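Lipolytic enzyme, G-D-S-L family (Bacteroides thetaiotaomicron, PDB 7BR2) is a gut microbial serine esterase of the SGNH (GDSL) hydrolase family that metabolizes the drug diltiazem. Local coordinates at residues D409-S412 and K413-K417. Sequence-based numbering, arbitrary orientation.
Sequences DLYS and KMMFK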
loop_
_atom_site.group_PDB
_atom_site.type_symbol
_atom_site.label_atom_id
_atom_site.label_comp_id
_atom_site.label_asym_id
_atom_site.label_seq_id
_atom_site.Cartn_x
_atom_site.Cartn_y
_atom_site.Cartn_z
ATOM N N ASP A 409 0.775 28.129 -6.918
ATOM C CA ASP A 409 1.964 28.307 -6.086
ATOM C C ASP A 409 2.899 27.095 -6.207
ATOM O O ASP A 409 4.115 27.224 -6.478
ATOM C CB ASP A 409 1.528 28.543 -4.635
ATOM C CG ASP A 409 2.697 28.832 -3.715
ATOM O OD1 ASP A 409 3.546 29.659 -4.095
ATOM O OD2 ASP A 409 2.767 28.244 -2.613
ATOM N N LEU A 410 2.326 25.898 -6.055
ATOM C CA LEU A 410 3.103 24.686 -6.214
ATOM C C LEU A 410 3.730 24.632 -7.597
ATOM O O LEU A 410 4.896 24.263 -7.729
ATOM C CB LEU A 410 2.230 23.451 -5.956
ATOM C CG LEU A 410 2.937 22.084 -6.055
ATOM C CD1 LEU A 410 2.416 21.126 -4.975
ATOM C CD2 LEU A 410 2.816 21.447 -7.452
ATOM N N TYR A 411 2.982 25.003 -8.645
ATOM C CA TYR A 411 3.572 24.917 -9.978
ATOM C C TYR A 411 4.709 25.919 -10.149
ATOM O O TYR A 411 5.696 25.630 -10.838
ATOM C CB TYR A 411 2.530 25.118 -11.080
ATOM C CG TYR A 411 3.192 25.073 -12.443
ATOM C CD1 TYR A 411 3.582 23.868 -13.000
ATOM C CD2 TYR A 411 3.467 26.245 -13.151
ATOM C CE1 TYR A 411 4.213 23.819 -14.234
ATOM C CE2 TYR A 411 4.096 26.207 -14.396
ATOM C CZ TYR A 411 4.469 24.993 -14.928
ATOM O OH TYR A 411 5.094 24.941 -16.154
ATOM N N SER A 412 4.582 27.109 -9.549
ATOM C CA SER A 412 5.635 28.115 -9.656
ATOM C C SER A 412 6.919 27.632 -9.001
ATOM O O SER A 412 8.018 28.041 -9.403
ATOM C CB SER A 412 5.161 29.454 -9.058
ATOM O OG SER A 412 5.185 29.479 -7.641
ATOM N N LYS A 413 6.802 26.742 -8.014
ATOM C CA LYS A 413 8.009 26.094 -7.496
ATOM C C LYS A 413 8.450 24.908 -8.369
ATOM O O LYS A 413 9.617 24.809 -8.761
ATOM C CB LYS A 413 7.773 25.623 -6.059
ATOM C CG LYS A 413 7.117 26.670 -5.164
ATOM C CD LYS A 413 6.735 26.083 -3.807
ATOM C CE LYS A 413 5.681 26.926 -3.079
ATOM N NZ LYS A 413 4.878 26.102 -2.099
ATOM N N MET A 414 7.544 23.991 -8.674
ATOM C CA MET A 414 7.961 22.728 -9.275
ATOM C C MET A 414 8.277 22.833 -10.759
ATOM O O MET A 414 8.868 21.898 -11.309
ATOM C CB MET A 414 6.887 21.661 -9.026
ATOM C CG MET A 414 6.781 21.244 -7.573
ATOM S SD MET A 414 8.240 20.282 -7.012
ATOM C CE MET A 414 7.778 18.647 -7.604
ATOM N N MET A 415 7.939 23.950 -11.414
ATOM C CA MET A 415 8.309 24.123 -12.814
ATOM C C MET A 415 9.822 24.220 -13.004
ATOM O O MET A 415 10.300 24.024 -14.124
ATOM C CB MET A 415 7.633 25.372 -13.395
ATOM C CG MET A 415 8.220 26.695 -12.846
ATOM S SD MET A 415 7.501 28.187 -13.554
ATOM C CE MET A 415 8.037 28.052 -15.253
ATOM N N PHE A 416 10.590 24.525 -11.957
ATOM C CA PHE A 416 12.039 24.621 -12.113
ATOM C C PHE A 416 12.686 23.245 -12.008
ATOM O O PHE A 416 12.538 22.549 -10.995
ATOM C CB PHE A 416 12.652 25.551 -11.066
ATOM C CG PHE A 416 12.265 26.985 -11.233
ATOM C CD1 PHE A 416 12.817 27.762 -12.250
ATOM C CD2 PHE A 416 11.321 27.556 -10.389
ATOM C CE1 PHE A 416 12.440 29.106 -12.402
ATOM C CE2 PHE A 416 10.935 28.898 -10.535
ATOM C CZ PHE A 416 11.500 29.673 -11.531
ATOM N N LYS A 417 13.461 22.898 -13.039
ATOM C CA LYS A 417 14.225 21.662 -13.043
ATOM C C LYS A 417 15.107 21.529 -11.810
ATOM O O LYS A 417 15.239 20.435 -11.249
ATOM C CB LYS A 417 15.093 21.638 -14.309
ATOM C CG LYS A 417 16.061 20.470 -14.413
ATOM C CD LYS A 417 15.416 19.174 -14.836
ATOM C CE LYS A 417 16.429 18.043 -14.748
ATOM N NZ LYS A 417 15.785 16.717 -14.958
#
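Tyr411 and Met415 meet on the buried side of the short helix 408-414 and the turn that follows it, in an i to i+4 Met-aromatic contact. Met415 CB lies over one face of the Tyr411 ring, 3.5 Å from CZ and displaced from the centre toward the rim. This is a CH-pi contact, with CB not far off the ring normal. With Met415 CG between the backbone N and carbonyl carbon (chi1 71°) and chi2 extended, the sulfur reaches the ring obliquely, with SD 4.8 Å from the Tyr411 centroid. Tyr411 touches both helix 344-377, where its ring meets Phe377, and helix 388-397, where it packs on Met394 and Met415 packs on Ile391. The Tyr411 hydroxyl makes a weak hydrogen bond to Asn386.

The helix itself is held by i to i+4 backbone bonds. Met414 N gives the straightest of them, 2.8 Å to Leu410 O at 164°. Met415 N continues the pattern to Tyr411 O. On the flank facing helix 344-377, Leu410 CD2 and Met414 CG touch at 4.0 Å, and Met414 also packs on Phe366 and Tyr369.

By contrast with the closely packed, buried Tyr411-Met415 pair, the side of Asp409 and Lys413 is exposed to solvent. Here a salt bridge joins Lys413 NZ to Asp409 OD2 at 3.1 Å. The lysine runs extended beyond CG and brings its ammonium group above the carboxylate plane, 54° out of it. Ser412 turns its hydroxyl back on the helix. Asp409 O thus accepts two bonds, one from Lys413 N and one from Ser412 OG at 2.8 Å.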